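Local atomic coordinates of WYL1 (PDB entry 6OAW), a protein that probably acts as a WYL-domain accessory protein that modulates the Type VI-D CRISPR-Cas system, an RNA-targeting bacterial immune system. Residues 173-185 / 228-240. Sequence-based numbering, arbitrary orientation. Where two conformers were deposited one is given.
Sequences ALLSDCERERLIF and IVSDEYKMYNYLV
Cys-178 and Tyr-236 have the nearest pair of CA atoms, 5.0 Å apart, where the first turn of helix 177-184 meets the loop joining two antiparallel strands. Helix and strand 237-240 run at 66° to each other. One backbone bond joins the segments: Cys-178 N donates to Lys-234 O at 3.1 Å. Ser-176 and Glu-179 form a capping box, starting the helix beside that loop.

Asn-237 carries most of the polar contact. Its ND2 reaches Cys-178 O at 2.7 Å in a nearly straight bond (164°) lying in the amide plane, and also Glu-181 OE1 at 2.7 Å. Glu-181 brings OE1 to the strand because its chain runs out extended, CG lying opposite the backbone N (chi1 -168°); there OE1 accepts from ND2 on its anti side and, at 2.9 Å, from Asn-237 N on its syn side. This carboxylate oxygen thus bridges backbone and side chain of one residue. On the other end of the amide, Arg-182 NH1 donates in the carbonyl plane to Asn-237 OD1 (2.8 Å), the guanidinium standing almost at a right angle to the amide; its NE binds Gly-83 O. Ser-230 OG also donates to OD1, from above that plane.

The loop belongs to the beta-hairpin of strands 219-230 and 237-243, within the antiparallel sheet of this WYL-domain protein. A type I turn, Asp-231 to Lys-234, shapes it, and the Asp-231 carboxylate accepts from Met-235 N and Tyr-236 N. Were Asn-237 replaced by an alanine, Cys-178 O would probably lose its partner across the contact, Glu-181 OE1 would keep just the backbone N, and Arg-182 NH1 would lose its amide acceptor. Nearby, Cys-178 SG packs 3.8 Å from Lys-234 CB.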
ATOM      1  N   ALA B 173      -8.640   6.530  -2.635  1.00 41.73           N
ATOM      2  CA  ALA B 173      -8.678   5.198  -1.990  1.00 43.21           C
ATOM      3  C   ALA B 173      -7.381   4.419  -2.169  1.00 43.59           C
ATOM      4  O   ALA B 173      -7.217   3.453  -1.393  1.00 44.16           O
ATOM      5  CB  ALA B 173      -9.823   4.389  -2.528  1.00 42.79           C
ATOM      6  N   LEU B 174      -6.534   4.764  -3.148  1.00 44.54           N
ATOM      7  CA  LEU B 174      -5.276   4.021  -3.455  1.00 46.16           C
ATOM      8  C   LEU B 174      -4.094   4.621  -2.682  1.00 43.64           C
ATOM      9  O   LEU B 174      -3.019   3.989  -2.621  1.00 42.34           O
ATOM     10  CB  LEU B 174      -5.014   4.033  -4.976  1.00 47.54           C
ATOM     11  CG  LEU B 174      -5.997   3.198  -5.816  1.00 50.30           C
ATOM     12  CD1 LEU B 174      -5.732   3.349  -7.308  1.00 51.81           C
ATOM     13  CD2 LEU B 174      -6.005   1.728  -5.416  1.00 50.58           C
ATOM     14  N   LEU B 175      -4.242   5.829  -2.159  1.00 42.31           N
ATOM     15  CA  LEU B 175      -3.151   6.523  -1.435  1.00 41.90           C
ATOM     16  C   LEU B 175      -2.816   5.754  -0.158  1.00 40.04           C
ATOM     17  O   LEU B 175      -3.733   5.086   0.404  1.00 38.14           O
ATOM     18  CB  LEU B 175      -3.597   7.938  -1.078  1.00 42.89           C
ATOM     19  CG  LEU B 175      -3.801   8.875  -2.256  1.00 44.17           C
ATOM     20  CD1 LEU B 175      -4.402  10.188  -1.777  1.00 45.34           C
ATOM     21  CD2 LEU B 175      -2.474   9.108  -2.976  1.00 44.23           C
ATOM     22  N   SER B 176      -1.597   5.925   0.341  1.00 39.58           N
ATOM     23  CA  SER B 176      -1.188   5.387   1.671  1.00 40.07           C
ATOM     24  C   SER B 176      -2.039   6.026   2.782  1.00 38.95           C
ATOM     25  O   SER B 176      -2.598   7.127   2.560  1.00 37.90           O
ATOM     26  CB  SER B 176       0.278   5.629   1.889  1.00 40.27           C
ATOM     27  OG  SER B 176       0.503   7.001   2.183  1.00 39.96           O
ATOM     28  N   ASP B 177      -2.105   5.397   3.957  1.00 39.44           N
ATOM     29  CA  ASP B 177      -2.822   5.950   5.129  1.00 39.38           C
ATOM     30  C   ASP B 177      -2.374   7.395   5.379  1.00 38.50           C
ATOM     31  O   ASP B 177      -3.258   8.260   5.492  1.00 39.47           O
ATOM     32  CB  ASP B 177      -2.669   5.036   6.362  1.00 40.49           C
ATOM     33  CG  ASP B 177      -3.350   3.675   6.203  1.00 42.03           C
ATOM     34  OD1 ASP B 177      -4.013   3.457   5.175  1.00 43.57           O
ATOM     35  OD2 ASP B 177      -3.198   2.813   7.096  1.00 45.88           O
ATOM     36  N   CYS B 178      -1.066   7.667   5.421  1.00 38.27           N
ATOM     37  CA  CYS B 178      -0.525   9.002   5.768  1.00 37.99           C
ATOM     38  C   CYS B 178      -0.884  10.003   4.674  1.00 37.91           C
ATOM     39  O   CYS B 178      -1.163  11.188   5.025  1.00 39.35           O
ATOM     40  CB  CYS B 178       0.967   8.984   6.105  1.00 38.90           C
ATOM     41  SG  CYS B 178       2.121   8.722   4.726  1.00 41.79           S
ATOM     42  N   GLU B 179      -0.920   9.580   3.410  1.00 38.49           N
ATOM     43  CA  GLU B 179      -1.330  10.505   2.325  1.00 39.05           C
ATOM     44  C   GLU B 179      -2.803  10.854   2.509  1.00 38.23           C
ATOM     45  O   GLU B 179      -3.116  12.037   2.457  1.00 38.09           O
ATOM     46  CB  GLU B 179      -1.048   9.927   0.937  1.00 39.85           C
ATOM     47  CG  GLU B 179       0.402  10.109   0.500  1.00 40.67           C
ATOM     48  CD  GLU B 179       0.799   9.201  -0.657  1.00 42.23           C
ATOM     49  OE1 GLU B 179       0.228   8.081  -0.797  1.00 43.06           O
ATOM     50  OE2 GLU B 179       1.645   9.634  -1.456  1.00 45.55           O
ATOM     51  N   ARG B 180      -3.666   9.867   2.745  1.00 38.55           N
ATOM     52  CA  ARG B 180      -5.121  10.134   2.865  1.00 40.26           C
ATOM     53  C   ARG B 180      -5.341  11.076   4.042  1.00 41.18           C
ATOM     54  O   ARG B 180      -6.157  11.995   3.904  1.00 43.57           O
ATOM     55  CB  ARG B 180      -5.937   8.846   2.993  1.00 40.49           C
ATOM     56  CG  ARG B 180      -5.860   7.989   1.739  1.00 39.08           C
ATOM     57  CD  ARG B 180      -6.826   6.838   1.704  1.00 39.70           C
ATOM     58  NE  ARG B 180      -7.016   6.191   2.991  1.00 40.61           N
ATOM     59  CZ  ARG B 180      -6.262   5.218   3.509  1.00 39.96           C
ATOM     60  NH1 ARG B 180      -5.203   4.753   2.864  1.00 39.44           N
ATOM     61  NH2 ARG B 180      -6.561   4.742   4.705  1.00 38.59           N
ATOM     62  N   GLU B 181      -4.577  10.888   5.112  1.00 39.67           N
ATOM     63  CA  GLU B 181      -4.718  11.692   6.349  1.00 40.35           C
ATOM     64  C   GLU B 181      -4.358  13.157   6.063  1.00 40.03           C
ATOM     65  O   GLU B 181      -5.004  14.053   6.636  1.00 38.87           O
ATOM     66  CB  GLU B 181      -3.865  11.072   7.458  1.00 39.60           C
ATOM     67  CG  GLU B 181      -4.183  11.651   8.815  1.00 41.02           C
ATOM     68  CD  GLU B 181      -3.149  11.352   9.883  1.00 40.98           C
ATOM     69  OE1 GLU B 181      -1.942  11.708   9.687  1.00 39.76           O
ATOM     70  OE2 GLU B 181      -3.555  10.736  10.876  1.00 42.04           O
ATOM     71  N   ARG B 182      -3.402  13.412   5.169  1.00 40.26           N
ATOM     72  CA  ARG B 182      -2.958  14.807   4.890  1.00 41.29           C
ATOM     73  C   ARG B 182      -4.028  15.520   4.068  1.00 42.07           C
ATOM     74  O   ARG B 182      -4.202  16.710   4.266  1.00 43.92           O
ATOM     75  CB  ARG B 182      -1.587  14.851   4.218  1.00 41.18           C
ATOM     76  CG  ARG B 182      -0.487  14.224   5.057  1.00 42.10           C
ATOM     77  CD  ARG B 182       0.861  14.840   4.761  1.00 43.36           C
ATOM     78  NE  ARG B 182       1.418  14.369   3.499  1.00 45.53           N
ATOM     79  CZ  ARG B 182       1.967  13.168   3.309  1.00 44.89           C
ATOM     80  NH1 ARG B 182       2.020  12.299   4.295  1.00 43.71           N
ATOM     81  NH2 ARG B 182       2.439  12.829   2.126  1.00 45.76           N
ATOM     82  N   LEU B 183      -4.747  14.818   3.201  1.00 42.90           N
ATOM     83  CA  LEU B 183      -5.913  15.399   2.496  1.00 44.29           C
ATOM     84  C   LEU B 183      -7.009  15.741   3.515  1.00 44.83           C
ATOM     85  O   LEU B 183      -7.548  16.865   3.447  1.00 47.22           O
ATOM     86  CB  LEU B 183      -6.428  14.415   1.441  1.00 44.53           C
ATOM     87  CG  LEU B 183      -5.558  14.285   0.201  1.00 44.38           C
ATOM     88  CD1 LEU B 183      -6.093  13.195  -0.720  1.00 44.36           C
ATOM     89  CD2 LEU B 183      -5.466  15.619  -0.536  1.00 46.47           C
ATOM     90  N   ILE B 184      -7.307  14.844   4.446  1.00 43.29           N
ATOM     91  CA  ILE B 184      -8.422  15.049   5.421  1.00 44.98           C
ATOM     92  C   ILE B 184      -8.098  16.226   6.340  1.00 45.82           C
ATOM     93  O   ILE B 184      -9.034  16.940   6.696  1.00 49.11           O
ATOM     94  CB  ILE B 184      -8.681  13.775   6.240  1.00 43.82           C
ATOM     95  CG1 ILE B 184      -9.061  12.596   5.346  1.00 44.52           C
ATOM     96  CG2 ILE B 184      -9.710  14.015   7.335  1.00 45.83           C
ATOM     97  CD1 ILE B 184      -9.060  11.270   6.111  1.00 45.12           C
ATOM     98  N   PHE B 185      -6.840  16.387   6.755  1.00 45.28           N
ATOM     99  CA  PHE B 185      -6.431  17.398   7.757  1.00 47.10           C
ATOM    100  C   PHE B 185      -5.650  18.512   7.055  1.00 47.63           C
ATOM    101  O   PHE B 185      -4.764  19.147   7.686  1.00 49.79           O
ATOM    102  CB  PHE B 185      -5.652  16.723   8.888  1.00 45.07           C
ATOM    103  CG  PHE B 185      -6.529  15.948   9.834  1.00 44.10           C
ATOM    104  CD1 PHE B 185      -7.226  16.598  10.843  1.00 46.47           C
ATOM    105  CD2 PHE B 185      -6.640  14.576   9.728  1.00 42.51           C
ATOM    106  CE1 PHE B 185      -8.021  15.884  11.736  1.00 46.62           C
ATOM    107  CE2 PHE B 185      -7.453  13.861  10.595  1.00 44.36           C
ATOM    108  CZ  PHE B 185      -8.151  14.515  11.591  1.00 45.58           C
ATOM    109  N   ILE B 228       6.403  18.742   9.532  1.00 48.39           N
ATOM    110  CA  ILE B 228       5.420  17.620   9.491  1.00 47.09           C
ATOM    111  C   ILE B 228       6.147  16.413   8.886  1.00 46.66           C
ATOM    112  O   ILE B 228       6.812  16.591   7.863  1.00 49.10           O
ATOM    113  CB  ILE B 228       4.161  18.014   8.698  1.00 46.08           C
ATOM    114  CG1 ILE B 228       3.464  19.220   9.322  1.00 47.56           C
ATOM    115  CG2 ILE B 228       3.201  16.839   8.567  1.00 44.73           C
ATOM    116  CD1 ILE B 228       2.180  19.596   8.596  1.00 48.55           C
ATOM    117  N   VAL B 229       6.080  15.242   9.525  1.00 45.40           N
ATOM    118  CA  VAL B 229       6.700  14.006   8.968  1.00 45.06           C
ATOM    119  C   VAL B 229       5.689  12.883   9.083  1.00 43.52           C
ATOM    120  O   VAL B 229       4.787  12.979   9.917  1.00 44.04           O
ATOM    121  CB  VAL B 229       8.000  13.616   9.688  1.00 46.50           C
ATOM    122  CG1 VAL B 229       9.049  14.711   9.601  1.00 49.27           C
ATOM    123  CG2 VAL B 229       7.718  13.213  11.131  1.00 45.98           C
ATOM    124  N   SER B 230       5.883  11.860   8.267  1.00 42.99           N
ATOM    125  CA  SER B 230       5.242  10.529   8.378  1.00 42.97           C
ATOM    126  C   SER B 230       6.180   9.629   9.150  1.00 40.39           C
ATOM    127  O   SER B 230       7.388   9.787   8.943  1.00 39.96           O
ATOM    128  CB  SER B 230       5.037   9.912   7.028  1.00 45.02           C
ATOM    129  OG  SER B 230       3.941  10.504   6.384  1.00 51.50           O
ATOM    130  N   ASP B 231       5.653   8.625   9.839  1.00 38.35           N
ATOM    131  CA  ASP B 231       6.472   7.444  10.217  1.00 39.49           C
ATOM    132  C   ASP B 231       6.924   6.711   8.950  1.00 39.27           C
ATOM    133  O   ASP B 231       6.294   6.868   7.909  1.00 37.22           O
ATOM    134  CB  ASP B 231       5.730   6.479  11.144  1.00 39.68           C
ATOM    135  CG  ASP B 231       4.405   5.993  10.590  1.00 41.14           C
ATOM    136  OD1 ASP B 231       4.418   5.083   9.686  1.00 42.31           O
ATOM    137  OD2 ASP B 231       3.366   6.532  11.043  1.00 41.24           O
ATOM    138  N   GLU B 232       7.899   5.834   9.094  1.00 41.90           N
ATOM    139  CA  GLU B 232       8.519   5.117   7.958  1.00 44.83           C
ATOM    140  C   GLU B 232       7.516   4.124   7.352  1.00 42.85           C
ATOM    141  O   GLU B 232       7.827   3.644   6.288  1.00 44.22           O
ATOM    142  CB  GLU B 232       9.749   4.328   8.409  1.00 49.23           C
ATOM    143  CG  GLU B 232      10.883   5.173   8.927  1.00 53.53           C
ATOM    144  CD  GLU B 232      12.127   4.348   9.218  1.00 58.06           C
ATOM    145  OE1 GLU B 232      12.000   3.277   9.898  1.00 58.14           O
ATOM    146  OE2 GLU B 232      13.199   4.733   8.690  1.00 64.06           O
ATOM    147  N   TYR B 233       6.419   3.766   8.037  1.00 40.09           N
ATOM    148  CA  TYR B 233       5.451   2.758   7.530  1.00 39.76           C
ATOM    149  C   TYR B 233       4.249   3.456   6.891  1.00 38.99           C
ATOM    150  O   TYR B 233       3.300   2.796   6.548  1.00 38.01           O
ATOM    151  CB  TYR B 233       5.132   1.743   8.628  1.00 39.99           C
ATOM    152  CG  TYR B 233       6.342   0.889   8.907  1.00 41.51           C
ATOM    153  CD1 TYR B 233       7.312   1.316   9.800  1.00 41.80           C
ATOM    154  CD2 TYR B 233       6.564  -0.299   8.222  1.00 43.99           C
ATOM    155  CE1 TYR B 233       8.459   0.575  10.044  1.00 44.57           C
ATOM    156  CE2 TYR B 233       7.718  -1.046   8.434  1.00 46.64           C
ATOM    157  CZ  TYR B 233       8.684  -0.575   9.307  1.00 46.98           C
ATOM    158  OH  TYR B 233       9.798  -1.315   9.547  1.00 52.52           O
ATOM    159  N   LYS B 234       4.309   4.769   6.729  1.00 39.46           N
ATOM    160  CA  LYS B 234       3.292   5.547   5.988  1.00 41.63           C
ATOM    161  C   LYS B 234       1.938   5.413   6.674  1.00 41.23           C
ATOM    162  O   LYS B 234       0.950   5.424   5.936  1.00 41.34           O
ATOM    163  CB  LYS B 234       3.225   5.076   4.525  1.00 42.87           C
ATOM    164  CG  LYS B 234       4.488   5.330   3.730  1.00 44.61           C
ATOM    165  CD  LYS B 234       4.414   4.763   2.325  1.00 47.49           C
ATOM    166  CE  LYS B 234       5.630   5.127   1.491  1.00 50.50           C
ATOM    167  NZ  LYS B 234       5.383   4.944   0.033  1.00 52.99           N
HETATM  168  N   MSE B 235       1.901   5.337   8.011  1.00 43.65           N
HETATM  169  CA  MSE B 235       0.635   5.190   8.804  1.00 45.94           C
HETATM  170  C   MSE B 235       0.133   6.567   9.254  1.00 43.70           C
HETATM  171  O   MSE B 235      -0.998   6.908   8.891  1.00 47.92           O
HETATM  172  CB  MSE B 235       0.817   4.234   9.989  0.50 48.70           C
HETATM  173  CG  MSE B 235       1.191   2.805   9.610  0.50 52.75           C
HETATM  174 SE   MSE B 235      -0.210   1.801   8.638  0.50 61.92          SE
HETATM  175  CE  MSE B 235       0.261   1.662   6.726  0.50 60.34           C
ATOM    176  N   TYR B 236       0.919   7.348   9.995  1.00 40.92           N
ATOM    177  CA  TYR B 236       0.445   8.612  10.614  1.00 39.34           C
ATOM    178  C   TYR B 236       1.371   9.771  10.285  1.00 38.32           C
ATOM    179  O   TYR B 236       2.562   9.537  10.045  1.00 39.36           O
ATOM    180  CB  TYR B 236       0.297   8.422  12.129  1.00 41.44           C
ATOM    181  CG  TYR B 236      -0.705   7.352  12.478  1.00 42.14           C
ATOM    182  CD1 TYR B 236      -2.056   7.530  12.201  1.00 43.49           C
ATOM    183  CD2 TYR B 236      -0.294   6.118  12.973  1.00 43.48           C
ATOM    184  CE1 TYR B 236      -2.989   6.530  12.455  1.00 44.30           C
ATOM    185  CE2 TYR B 236      -1.212   5.107  13.229  1.00 44.80           C
ATOM    186  CZ  TYR B 236      -2.564   5.320  12.992  1.00 45.97           C
ATOM    187  OH  TYR B 236      -3.471   4.329  13.246  1.00 46.97           O
ATOM    188  N   ASN B 237       0.809  10.983  10.254  1.00 37.08           N
ATOM    189  CA  ASN B 237       1.554  12.253  10.152  1.00 37.15           C
ATOM    190  C   ASN B 237       1.699  12.872  11.545  1.00 38.55           C
ATOM    191  O   ASN B 237       0.725  12.890  12.312  1.00 38.68           O
ATOM    192  CB  ASN B 237       0.893  13.224   9.181  1.00 37.41           C
ATOM    193  CG  ASN B 237       0.759  12.623   7.802  1.00 36.69           C
ATOM    194  OD1 ASN B 237       1.728  12.585   7.041  1.00 37.29           O
ATOM    195  ND2 ASN B 237      -0.421  12.098   7.511  1.00 36.34           N
ATOM    196  N   TYR B 238       2.883  13.418  11.823  1.00 38.93           N
ATOM    197  CA  TYR B 238       3.247  14.078  13.102  1.00 39.19           C
ATOM    198  C   TYR B 238       3.746  15.494  12.802  1.00 39.86           C
ATOM    199  O   TYR B 238       4.523  15.691  11.861  1.00 41.74           O
ATOM    200  CB  TYR B 238       4.317  13.262  13.828  1.00 38.39           C
ATOM    201  CG  TYR B 238       3.903  11.875  14.240  1.00 37.57           C
ATOM    202  CD1 TYR B 238       3.961  10.841  13.321  1.00 37.12           C
ATOM    203  CD2 TYR B 238       3.414  11.597  15.509  1.00 37.54           C
ATOM    204  CE1 TYR B 238       3.576   9.556  13.655  1.00 36.81           C
ATOM    205  CE2 TYR B 238       3.048  10.303  15.869  1.00 37.21           C
ATOM    206  CZ  TYR B 238       3.108   9.279  14.932  1.00 37.09           C
ATOM    207  OH  TYR B 238       2.765   7.980  15.192  1.00 36.02           O
ATOM    208  N   LEU B 239       3.343  16.471  13.607  1.00 41.36           N
ATOM    209  CA  LEU B 239       4.033  17.779  13.674  1.00 42.59           C
ATOM    210  C   LEU B 239       5.163  17.665  14.694  1.00 44.43           C
ATOM    211  O   LEU B 239       4.869  17.566  15.897  1.00 45.83           O
ATOM    212  CB  LEU B 239       3.064  18.886  14.080  1.00 42.99           C
ATOM    213  CG  LEU B 239       3.731  20.238  14.297  1.00 44.24           C
ATOM    214  CD1 LEU B 239       4.488  20.680  13.058  1.00 45.47           C
ATOM    215  CD2 LEU B 239       2.704  21.287  14.678  1.00 45.79           C
ATOM    216  N   VAL B 240       6.406  17.642  14.231  1.00 44.74           N
ATOM    217  CA  VAL B 240       7.581  17.810  15.122  1.00 45.63           C
ATOM    218  C   VAL B 240       7.730  19.303  15.393  1.00 47.33           C
ATOM    219  O   VAL B 240       7.672  20.084  14.454  1.00 48.20           O
ATOM    220  CB  VAL B 240       8.860  17.180  14.545  1.00 45.92           C
ATOM    221  CG1 VAL B 240      10.035  17.394  15.483  1.00 47.44           C
ATOM    222  CG2 VAL B 240       8.682  15.697  14.277  1.00 44.38           C
TER